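PDB 4N5H: Esterase/lipase from Lactobacillus rhamnosus, which probably hydrolyses carboxylic esters, and may transfer acyl groups, through the serine-based chemistry of the alpha/beta-hydrolase fold. Local coordinates for residues T52-Y57 with G80-N85; T68-H73 with M100-R105; L179-C184 with M236-Q241; T264-P269 with S290-L295. The protein carries 1 engineered substitution. All blocks are in the same frame, centred on the assembly; numbering follows the deposited sequence.

Contact 1 of 4, residues T52-Y57 with G80-N85; sequences TLNLYY and GDRNLN
Arg82 lays its side chain against the strand 52-57 and spends two of its N-H groups there, one on a hydroxyl and one on an amide. NE donates to Thr52 OG1 at 2.8 Å, with the oxygen near the guanidinium plane, and the chain extended from CG to NE brings that nitrogen to the strand. The same hydroxyl also has the carbonyl of Pro49 as a partner. NH1 donates to Asn54 OD1 at 2.8 Å, on an in-plane lone pair of the amide, whose plane stands 75° from the guanidinium; the backbone N of Glu40 on the next strand shares this oxygen.

The other half of the Asn54 amide is occupied too. ND2 gives a fairly straight bond to Asn83 OD1 (2.9 Å, 158° at the hydrogen) and a weak one to Tyr56 OH. A water bridges that hydroxyl and the carbonyl of Arg82, donating to Arg82 O at 2.6 Å. Asn83 N in turn bonds to Asp81 OD1, an Asx turn within the type I turn 81-84.

An alanine in place of Arg82 would probably leave Thr52 OG1 and Asn54 OD1 each short of a donor and the loop less firmly tied to the strand. With both ends of the buried Asn54 amide engaged, the loop before helix 86-94 is fixed to the sheet by directional polar bonds more than by apolar contact.

Contact 2 of 4, residues T68-H73 with M100-R105; sequences TVIDIH and MGMGYR
The imidazole of His73 and the phenol of Tyr104 lie in an offset stack, planes 10° apart and centroids separated by 4.4 Å. Tyr104 CE1 sits over one face of the histidine ring, displaced toward the rim. The two side chains reach toward each other tip to tip, and Tyr104 OH donates to His73 O at 2.6 Å from above the carbonyl plane. Chi1 of 75° sets His73 CG between its own backbone N and carbonyl carbon, which starts the ring toward Tyr104. A water joins His73 NE2 to Tyr104 N. A phenylalanine in place of His73 would probably leave the water on Tyr104 N without its imidazole partner.

Behind the rings a second water takes His73 N as donor and gives its own hydrogens to Asp71 O and Met102 O, bridging the strands where they part. Met102, bent at chi2 and chi3, brings CE to 3.7 Å from Ile70 CG2, and Ile72 CG1 packs on Met102 CE too. Met100 CE meets Ile70 CG2 as well; Leu126 and Ser122 of helix 112-129 adjoin this face. On the other face, Asp71 OD2 is held by Asn85.

Farther back the strands pair directly: Met100 N bonds to Val69 O at 2.9 Å and Asp71 N to Met100 O. These are the parallel neighbours of a beta-alpha-beta crossover, linked through helix 86-94, and His73 lies just past the strand's C-terminal end, the edge of the sheet on which alpha/beta hydrolases carry their active site.

Contact 3 of 4, residues L179-C184 with M236-Q241; sequences LVALVC and MLIGGQ
Val183 and Ile238 cross obliquely on one face of two parallel strands, with Val183 CG2 4.1 Å from Ile238 CD1. With CG1 anti to the backbone N (chi1 177°), CG2 is left beside that N, where it meets the isoleucine. Beneath these side chains is the tightest part of the contact, four backbone bonds holding the strands in register. Leu182 takes part in two of them: its N donates to Met236 O at 2.8 Å, and its carbonyl accepts from Ile238 N. Met236 N reaches Val180 O at a tilt, whereas Cys184 N meets Ile238 O almost straight, with 178° at the hydrogen.

The side-chain contacts are looser. Ala181 CB and Met236 CB are 4.3 Å apart, and the extended Met236 chain leads away from strand 179-183; near its root, Met236 CB lies 4.0 Å from Leu179 CD1. Helix 288-311 lies over this face, through Met297 on Ala181 and Thr293 on Ile238. On the reverse face Leu182 CB and Leu237 CD1 stand 4.4 Å apart, and helix 246-258 packs on both leucines.

At the C-terminal end the strands lose their pairing. Cys184 SG rests 3.8 Å from Gly239 CA, where a side chain on the glycine would be tight against the sulfur, and Gln241 is exposed. Cys184 also touches Asp243 and His278, members of a probable Ser-His-Asp triad with Ser146. The pair thus satisfies part of its backbone, neighbouring strands 140-145 and 263-268 bond to more, and apolar side chains line the strands up to the probable catalytic groups.

Contact 4 of 4, residues T264-P269 with S290-L295; sequences TTKLWP and SIETNL. With IPA (isopropyl alcohol), chain B; IPA (isopropyl alcohol), chain D.
Lys266 on the strand and Glu292 on the helix are joined by a salt bridge, NZ to OE2 at 2.7 Å. The ammonium approaches the anti lone pair of OE2, on the side away from OE1, and the two side chains cross at about a right angle. Chi2 of 89° swings the lysine CD out of the extended line, while the glutamate runs out extended beyond CG. Glu296, one turn on, forms a second salt bridge to the same NZ, so two carboxylates probably favour a charged lysine.

A neutral hydrogen bond runs alongside. Trp268 NE1 donates to Thr293 OG1 at 2.9 Å, and the oxygen lies close to the indole plane. Thr293 OG1 also has the carbonyl of Glu289 as a partner, the preceding turn of its own helix, which ties the hydroxyl to the helix backbone.

In the alpha/beta-hydrolase fold helices flank the central sheet, and here helix 288-311 passes strand 263-268 nearly antiparallel, the axes of the two short segments 10.2 Å apart at their closest. The two elements touch through side chains alone, the nearest CA atoms being those of Lys266 and Thr293.

Contacts around the indole are of mixed kind. Trp268 CH2 comes 3.7 Å from Glu292 OE2, an oblique approach, and Phe280 meets the ring edge-to-face. Two isopropyl alcohol molecules, probably from the crystallisation liquor, also lie here: one accepts from Lys266 NZ through O2, though the placement of its C3 over the indole face is doubtful in detail, and the other has C1 at the ring edge and donates from O2 to Glu292 OE1.

All four contacts draw on one mixed sheet. Contacts 1 and 2 alternate along the chain, their centres about 6 Å apart, and meet where strands 52-58 and 98-102 run side by side, joined by backbone bonds such as Asn54 N to Gly101 O. Contacts 3 and 4 follow in series, with centres about 8 Å apart; they share the pairing of strands 235-240 and 263-268, and helix 288-311 packs on the strands of both. The two pairs stand well apart, contacts 2 and 3 about 16 Å between centres, bridged by strand 140-145, which leads to the probable nucleophile elbow at Ser146. The parts of the sheet flanking that elbow are thus built separately, from earlier and later chain.

Contact 1 of 4, residues T52-Y57 with G80-N85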
# COMPACT_ATOMS: atom_id res chain seq x y z
N THR A 52 15.26 11.77 16.40
CA THR A 52 13.95 11.24 16.73
C THR A 52 14.06 9.74 17.03
O THR A 52 15.04 9.09 16.70
CB THR A 52 12.91 11.44 15.56
OG1 THR A 52 13.43 10.83 14.38
CG2 THR A 52 12.63 12.92 15.37
N LEU A 53 13.03 9.22 17.65
CA LEU A 53 13.00 7.76 18.05
C LEU A 53 11.60 7.19 17.87
O LEU A 53 10.61 7.94 17.83
CB LEU A 53 13.62 7.50 19.44
CG LEU A 53 12.97 8.25 20.58
CD1 LEU A 53 11.70 7.55 21.09
CD2 LEU A 53 13.86 8.32 21.79
N ASN A 54 11.56 5.83 17.82
CA ASN A 54 10.32 5.09 17.82
C ASN A 54 10.31 4.22 19.07
O ASN A 54 11.37 3.73 19.53
CB ASN A 54 10.18 4.12 16.63
CG ASN A 54 10.08 4.84 15.28
OD1 ASN A 54 9.68 5.95 15.14
ND2 ASN A 54 10.49 4.13 14.28
N LEU A 55 9.09 3.99 19.52
CA LEU A 55 8.79 3.03 20.61
C LEU A 55 7.85 1.95 20.10
O LEU A 55 6.86 2.19 19.40
CB LEU A 55 8.16 3.71 21.82
CG LEU A 55 8.91 4.96 22.34
CD1 LEU A 55 8.19 5.59 23.50
CD2 LEU A 55 10.34 4.61 22.74
N TYR A 56 8.10 0.71 20.57
CA TYR A 56 7.35 -0.45 20.10
C TYR A 56 6.94 -1.27 21.34
O TYR A 56 7.69 -1.41 22.33
CB TYR A 56 8.19 -1.38 19.22
CG TYR A 56 8.94 -0.71 18.09
CD1 TYR A 56 10.13 -0.04 18.30
CD2 TYR A 56 8.48 -0.84 16.78
CE1 TYR A 56 10.83 0.54 17.25
CE2 TYR A 56 9.20 -0.29 15.72
CZ TYR A 56 10.37 0.44 15.98
OH TYR A 56 11.10 0.95 14.92
N TYR A 57 5.75 -1.87 21.26
CA TYR A 57 5.19 -2.64 22.35
C TYR A 57 4.30 -3.79 21.82
O TYR A 57 3.74 -3.75 20.76
CB TYR A 57 4.16 -1.74 23.09
CG TYR A 57 4.66 -0.35 23.49
CD1 TYR A 57 4.52 0.70 22.64
CD2 TYR A 57 5.23 -0.10 24.71
CE1 TYR A 57 4.93 1.95 22.94
CE2 TYR A 57 5.64 1.16 25.06
CZ TYR A 57 5.47 2.22 24.15
OH TYR A 57 5.85 3.49 24.51
N GLY A 80 21.01 5.21 7.32
CA GLY A 80 19.98 4.59 8.17
C GLY A 80 19.18 5.63 8.93
O GLY A 80 19.48 6.83 8.94
N ASP A 81 18.14 5.16 9.62
CA ASP A 81 17.32 6.02 10.42
C ASP A 81 16.52 5.17 11.41
O ASP A 81 16.76 3.96 11.46
CB ASP A 81 16.37 6.91 9.57
CG ASP A 81 15.43 6.13 8.68
OD1 ASP A 81 15.01 4.99 9.04
OD2 ASP A 81 15.16 6.59 7.50
N ARG A 82 15.66 5.77 12.23
CA ARG A 82 14.88 5.04 13.23
C ARG A 82 13.95 3.99 12.67
O ARG A 82 13.47 3.14 13.41
CB ARG A 82 14.09 6.02 14.09
CG ARG A 82 13.03 6.84 13.37
CD ARG A 82 12.33 7.81 14.33
NE ARG A 82 11.68 8.81 13.52
CZ ARG A 82 10.61 8.65 12.74
NH1 ARG A 82 9.78 7.61 12.84
NH2 ARG A 82 10.32 9.64 11.87
N ASN A 83 13.65 4.05 11.36
CA ASN A 83 12.78 3.04 10.76
C ASN A 83 13.48 1.84 10.15
O ASN A 83 12.83 0.82 9.81
CB ASN A 83 11.88 3.72 9.69
CG ASN A 83 10.90 4.71 10.30
OD1 ASN A 83 10.40 4.54 11.41
ND2 ASN A 83 10.71 5.83 9.60
N LEU A 84 14.81 1.91 10.02
CA LEU A 84 15.55 0.86 9.34
C LEU A 84 15.33 -0.51 9.89
O LEU A 84 15.14 -1.47 9.11
CB LEU A 84 17.05 1.19 9.25
CG LEU A 84 17.95 0.20 8.57
CD1 LEU A 84 17.57 0.13 7.08
CD2 LEU A 84 19.40 0.67 8.63
N ASN A 85 15.40 -0.64 11.23
CA ASN A 85 15.21 -1.92 11.89
C ASN A 85 13.84 -2.11 12.45
O ASN A 85 13.62 -2.85 13.43
CB ASN A 85 16.27 -2.02 13.05
CG ASN A 85 17.70 -2.22 12.54
OD1 ASN A 85 17.96 -2.32 11.35
ND2 ASN A 85 18.61 -2.29 13.50
O HOH W 1 13.61 1.68 15.59

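Contact 2 of 4, residues T68-H73 with M100-R105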
# COMPACT_ATOMS: atom_id res chain seq x y z
N THR A 68 13.02 -3.68 29.03
CA THR A 68 13.39 -2.78 27.96
C THR A 68 14.42 -3.34 27.00
O THR A 68 15.45 -3.91 27.43
CB THR A 68 13.90 -1.49 28.58
OG1 THR A 68 12.83 -0.81 29.29
CG2 THR A 68 14.44 -0.50 27.52
N VAL A 69 14.23 -3.09 25.70
CA VAL A 69 15.28 -3.32 24.75
C VAL A 69 15.51 -1.94 24.06
O VAL A 69 14.51 -1.27 23.63
CB VAL A 69 14.88 -4.33 23.69
CG1 VAL A 69 16.02 -4.52 22.72
CG2 VAL A 69 14.50 -5.69 24.32
N ILE A 70 16.79 -1.57 23.89
CA ILE A 70 17.16 -0.35 23.20
C ILE A 70 18.07 -0.77 22.04
O ILE A 70 19.09 -1.49 22.21
CB ILE A 70 17.95 0.53 24.09
CG1 ILE A 70 17.08 1.01 25.24
CG2 ILE A 70 18.46 1.75 23.30
CD1 ILE A 70 17.78 1.75 26.34
N ASP A 71 17.62 -0.45 20.83
CA ASP A 71 18.27 -0.82 19.59
C ASP A 71 18.96 0.35 18.87
O ASP A 71 18.36 1.41 18.65
CB ASP A 71 17.23 -1.39 18.60
CG ASP A 71 17.90 -1.99 17.39
OD1 ASP A 71 18.78 -2.81 17.57
OD2 ASP A 71 17.52 -1.63 16.22
N ILE A 72 20.21 0.10 18.51
CA ILE A 72 21.04 1.05 17.74
C ILE A 72 21.29 0.41 16.39
O ILE A 72 22.05 -0.54 16.23
CB ILE A 72 22.37 1.36 18.41
CG1 ILE A 72 22.15 1.82 19.83
CG2 ILE A 72 23.15 2.39 17.56
CD1 ILE A 72 23.48 1.94 20.61
N HIS A 73 20.71 1.00 15.35
CA HIS A 73 20.81 0.48 13.99
C HIS A 73 22.16 0.68 13.37
O HIS A 73 22.95 1.52 13.85
CB HIS A 73 19.72 1.10 13.10
CG HIS A 73 19.99 2.50 12.72
ND1 HIS A 73 20.91 2.82 11.70
CD2 HIS A 73 19.55 3.68 13.24
CE1 HIS A 73 20.97 4.14 11.60
NE2 HIS A 73 20.13 4.67 12.47
N MET A 100 12.81 0.58 22.28
CA MET A 100 13.09 1.89 21.76
C MET A 100 14.17 1.76 20.72
O MET A 100 15.19 1.05 20.91
CB MET A 100 13.52 2.86 22.93
CG MET A 100 13.85 4.23 22.39
SD MET A 100 15.50 4.62 21.78
CE MET A 100 16.29 5.01 23.30
N GLY A 101 13.98 2.43 19.59
CA GLY A 101 15.04 2.55 18.58
C GLY A 101 15.16 4.00 18.11
O GLY A 101 14.18 4.62 17.80
N MET A 102 16.40 4.51 18.06
CA MET A 102 16.65 5.90 17.79
C MET A 102 17.30 6.11 16.44
O MET A 102 18.01 5.26 15.95
CB MET A 102 17.47 6.56 18.90
CG MET A 102 18.95 6.35 18.84
SD MET A 102 19.51 4.61 18.93
CE MET A 102 19.09 4.15 20.61
N GLY A 103 17.04 7.29 15.89
CA GLY A 103 17.89 7.89 14.88
C GLY A 103 19.08 8.55 15.50
O GLY A 103 19.08 8.85 16.68
N TYR A 104 20.12 8.74 14.70
CA TYR A 104 21.29 9.53 15.08
C TYR A 104 21.79 10.16 13.80
O TYR A 104 21.63 9.61 12.68
CB TYR A 104 22.36 8.69 15.79
CG TYR A 104 22.81 7.40 15.10
CD1 TYR A 104 22.25 6.18 15.42
CD2 TYR A 104 23.72 7.42 14.09
CE1 TYR A 104 22.61 5.01 14.75
CE2 TYR A 104 24.14 6.24 13.44
CZ TYR A 104 23.56 5.01 13.78
OH TYR A 104 23.94 3.85 13.13
N ARG A 105 22.36 11.35 13.96
CA ARG A 105 22.91 12.03 12.78
C ARG A 105 24.00 11.18 12.11
O ARG A 105 24.72 10.45 12.77
CB ARG A 105 23.40 13.44 13.14
CG ARG A 105 22.28 14.36 13.59
CD ARG A 105 22.78 15.60 14.26
NE ARG A 105 23.46 15.32 15.50
CZ ARG A 105 24.27 16.12 16.17
NH1 ARG A 105 24.48 17.34 15.75
NH2 ARG A 105 24.82 15.70 17.26
O HOH W 2 18.40 2.60 16.22
O HOH W 3 20.32 7.39 12.01

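Contact 3 of 4, residues L179-C184 with M236-Q241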
# COMPACT_ATOMS: atom_id res chain seq x y z
N LEU A 179 22.47 -6.40 29.82
CA LEU A 179 23.17 -7.18 28.85
C LEU A 179 23.41 -6.26 27.64
O LEU A 179 22.52 -5.46 27.34
CB LEU A 179 22.28 -8.34 28.39
CG LEU A 179 22.82 -9.24 27.27
CD1 LEU A 179 24.19 -9.92 27.55
CD2 LEU A 179 21.78 -10.37 26.96
N VAL A 180 24.51 -6.43 26.98
CA VAL A 180 24.82 -5.73 25.75
C VAL A 180 25.05 -6.80 24.68
O VAL A 180 26.01 -7.58 24.69
CB VAL A 180 26.01 -4.85 25.86
CG1 VAL A 180 26.25 -4.11 24.59
CG2 VAL A 180 25.87 -3.84 26.97
N ALA A 181 24.12 -6.82 23.70
CA ALA A 181 24.14 -7.82 22.62
C ALA A 181 24.57 -7.18 21.29
O ALA A 181 23.94 -6.22 20.83
CB ALA A 181 22.83 -8.48 22.43
N LEU A 182 25.66 -7.68 20.76
CA LEU A 182 26.24 -7.11 19.53
C LEU A 182 26.01 -8.08 18.41
O LEU A 182 26.43 -9.23 18.49
CB LEU A 182 27.70 -6.83 19.71
CG LEU A 182 28.09 -6.00 20.94
CD1 LEU A 182 29.60 -5.90 21.06
CD2 LEU A 182 27.43 -4.66 21.00
N VAL A 183 25.41 -7.63 17.33
CA VAL A 183 25.14 -8.49 16.19
C VAL A 183 26.09 -8.08 15.05
O VAL A 183 25.96 -7.00 14.50
CB VAL A 183 23.65 -8.38 15.69
CG1 VAL A 183 23.37 -9.21 14.45
CG2 VAL A 183 22.71 -8.81 16.79
N CYS A 184 27.00 -8.97 14.67
CA CYS A 184 28.01 -8.73 13.65
C CYS A 184 28.64 -7.35 13.79
O CYS A 184 28.66 -6.55 12.87
CB CYS A 184 27.46 -8.86 12.21
SG CYS A 184 26.73 -10.49 11.89
N MET A 236 26.87 -10.21 24.77
CA MET A 236 26.53 -11.41 23.96
C MET A 236 26.90 -11.12 22.52
O MET A 236 26.47 -10.05 21.96
CB MET A 236 25.07 -11.74 24.07
CG MET A 236 24.65 -12.96 23.29
SD MET A 236 22.90 -13.30 23.44
CE MET A 236 22.78 -14.78 22.41
N LEU A 237 27.71 -11.96 21.92
CA LEU A 237 28.21 -11.72 20.60
C LEU A 237 27.52 -12.70 19.66
O LEU A 237 27.62 -13.91 19.85
CB LEU A 237 29.72 -11.89 20.50
CG LEU A 237 30.35 -11.80 19.14
CD1 LEU A 237 30.07 -10.41 18.55
CD2 LEU A 237 31.87 -12.07 19.25
N ILE A 238 26.82 -12.13 18.68
CA ILE A 238 26.00 -12.82 17.68
C ILE A 238 26.55 -12.61 16.32
O ILE A 238 26.87 -11.49 15.93
CB ILE A 238 24.56 -12.32 17.78
CG1 ILE A 238 23.97 -12.64 19.14
CG2 ILE A 238 23.70 -12.83 16.65
CD1 ILE A 238 22.70 -11.86 19.48
N GLY A 239 26.60 -13.69 15.52
CA GLY A 239 27.09 -13.57 14.15
C GLY A 239 27.39 -14.94 13.60
O GLY A 239 26.62 -15.90 13.88
N GLY A 240 28.44 -15.04 12.81
CA GLY A 240 28.78 -16.34 12.28
C GLY A 240 29.81 -16.30 11.22
O GLY A 240 30.20 -15.25 10.70
N GLN A 241 30.28 -17.51 10.81
CA GLN A 241 31.33 -17.60 9.85
C GLN A 241 30.95 -17.16 8.45
O GLN A 241 31.85 -16.86 7.67
CB GLN A 241 31.82 -19.07 9.79
CG GLN A 241 32.32 -19.51 11.11
CD GLN A 241 32.98 -20.87 11.03
OE1 GLN A 241 32.41 -21.81 10.51
NE2 GLN A 241 34.17 -20.97 11.62

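Contact 4 of 4, residues T264-P269 with S290-L295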
# COMPACT_ATOMS: atom_id res chain seq x y z
N THR A 264 28.82 -14.31 26.43
CA THR A 264 28.42 -15.53 25.74
C THR A 264 28.35 -15.24 24.25
O THR A 264 28.45 -14.08 23.80
CB THR A 264 27.06 -16.01 26.24
OG1 THR A 264 26.02 -14.96 26.04
CG2 THR A 264 27.09 -16.36 27.73
N THR A 265 28.22 -16.29 23.44
CA THR A 265 28.20 -16.16 22.02
C THR A 265 27.08 -16.94 21.42
O THR A 265 26.62 -17.93 21.98
CB THR A 265 29.49 -16.62 21.35
OG1 THR A 265 29.64 -18.06 21.58
CG2 THR A 265 30.71 -15.88 21.86
N LYS A 266 26.68 -16.51 20.24
CA LYS A 266 25.77 -17.27 19.34
C LYS A 266 26.33 -17.06 17.96
O LYS A 266 25.88 -16.19 17.23
CB LYS A 266 24.31 -16.87 19.45
CG LYS A 266 23.36 -17.63 18.52
CD LYS A 266 22.84 -18.86 19.07
CE LYS A 266 21.69 -19.45 18.25
NZ LYS A 266 21.67 -20.81 18.84
N LEU A 267 27.36 -17.82 17.60
CA LEU A 267 28.08 -17.66 16.32
C LEU A 267 27.78 -18.86 15.48
O LEU A 267 28.11 -20.01 15.86
CB LEU A 267 29.58 -17.58 16.60
CG LEU A 267 30.00 -16.28 17.27
CD1 LEU A 267 31.38 -16.44 17.89
CD2 LEU A 267 29.98 -15.11 16.30
N TRP A 268 27.14 -18.65 14.36
CA TRP A 268 26.72 -19.73 13.52
C TRP A 268 27.93 -20.26 12.71
O TRP A 268 28.66 -19.48 12.05
CB TRP A 268 25.58 -19.22 12.61
CG TRP A 268 24.30 -18.98 13.36
CD1 TRP A 268 23.92 -17.85 14.07
CD2 TRP A 268 23.22 -19.93 13.51
NE1 TRP A 268 22.68 -18.05 14.59
CE2 TRP A 268 22.22 -19.29 14.26
CE3 TRP A 268 23.00 -21.24 13.03
CZ2 TRP A 268 21.04 -19.91 14.60
CZ3 TRP A 268 21.81 -21.86 13.38
CH2 TRP A 268 20.85 -21.20 14.12
N PRO A 269 28.04 -21.59 12.60
CA PRO A 269 29.09 -22.15 11.73
C PRO A 269 28.77 -22.04 10.25
O PRO A 269 27.60 -22.01 9.83
CB PRO A 269 29.11 -23.62 12.17
CG PRO A 269 27.76 -23.92 12.57
CD PRO A 269 27.18 -22.64 13.21
N SER A 290 16.76 -16.95 12.71
CA SER A 290 16.62 -15.63 13.25
C SER A 290 15.78 -15.68 14.53
O SER A 290 16.15 -15.11 15.57
CB SER A 290 15.97 -14.70 12.25
OG SER A 290 16.77 -14.58 11.07
N ILE A 291 14.65 -16.37 14.47
CA ILE A 291 13.85 -16.60 15.66
C ILE A 291 14.68 -17.28 16.74
O ILE A 291 14.69 -16.83 17.92
CB ILE A 291 12.60 -17.46 15.30
CG1 ILE A 291 11.65 -16.84 14.34
CG2 ILE A 291 11.91 -17.93 16.58
CD1 ILE A 291 10.80 -15.77 14.91
N GLU A 292 15.48 -18.32 16.39
CA GLU A 292 16.26 -19.00 17.39
C GLU A 292 17.28 -18.05 18.02
O GLU A 292 17.41 -18.02 19.24
CB GLU A 292 16.97 -20.21 16.76
CG GLU A 292 17.87 -20.92 17.76
CD GLU A 292 18.63 -22.09 17.14
OE1 GLU A 292 18.01 -22.83 16.32
OE2 GLU A 292 19.79 -22.28 17.48
N THR A 293 17.95 -17.27 17.17
CA THR A 293 18.98 -16.30 17.63
C THR A 293 18.38 -15.22 18.55
O THR A 293 18.90 -14.94 19.60
CB THR A 293 19.66 -15.70 16.41
OG1 THR A 293 20.31 -16.75 15.68
CG2 THR A 293 20.64 -14.67 16.80
N ASN A 294 17.28 -14.63 18.09
CA ASN A 294 16.67 -13.55 18.78
C ASN A 294 16.05 -13.97 20.10
O ASN A 294 16.14 -13.25 21.12
CB ASN A 294 15.73 -12.80 17.84
CG ASN A 294 16.49 -12.12 16.67
OD1 ASN A 294 17.65 -11.76 16.80
ND2 ASN A 294 15.78 -11.93 15.57
N LEU A 295 15.38 -15.13 20.08
CA LEU A 295 14.86 -15.70 21.37
C LEU A 295 16.02 -16.06 22.27
O LEU A 295 15.90 -15.85 23.52
CB LEU A 295 14.02 -16.90 21.14
CG LEU A 295 12.67 -16.67 20.48
CD1 LEU A 295 11.87 -17.94 20.29
CD2 LEU A 295 11.78 -15.68 21.30
C1 IPA B . 23.92 -23.78 16.41
C2 IPA B . 24.55 -22.45 16.93
C3 IPA B . 24.30 -21.31 16.07
O2 IPA B . 24.00 -21.91 18.09
C1 IPA D . 18.85 -24.45 13.38
C2 IPA D . 17.48 -23.94 12.93
C3 IPA D . 16.39 -24.95 13.26
O2 IPA D . 17.21 -22.67 13.56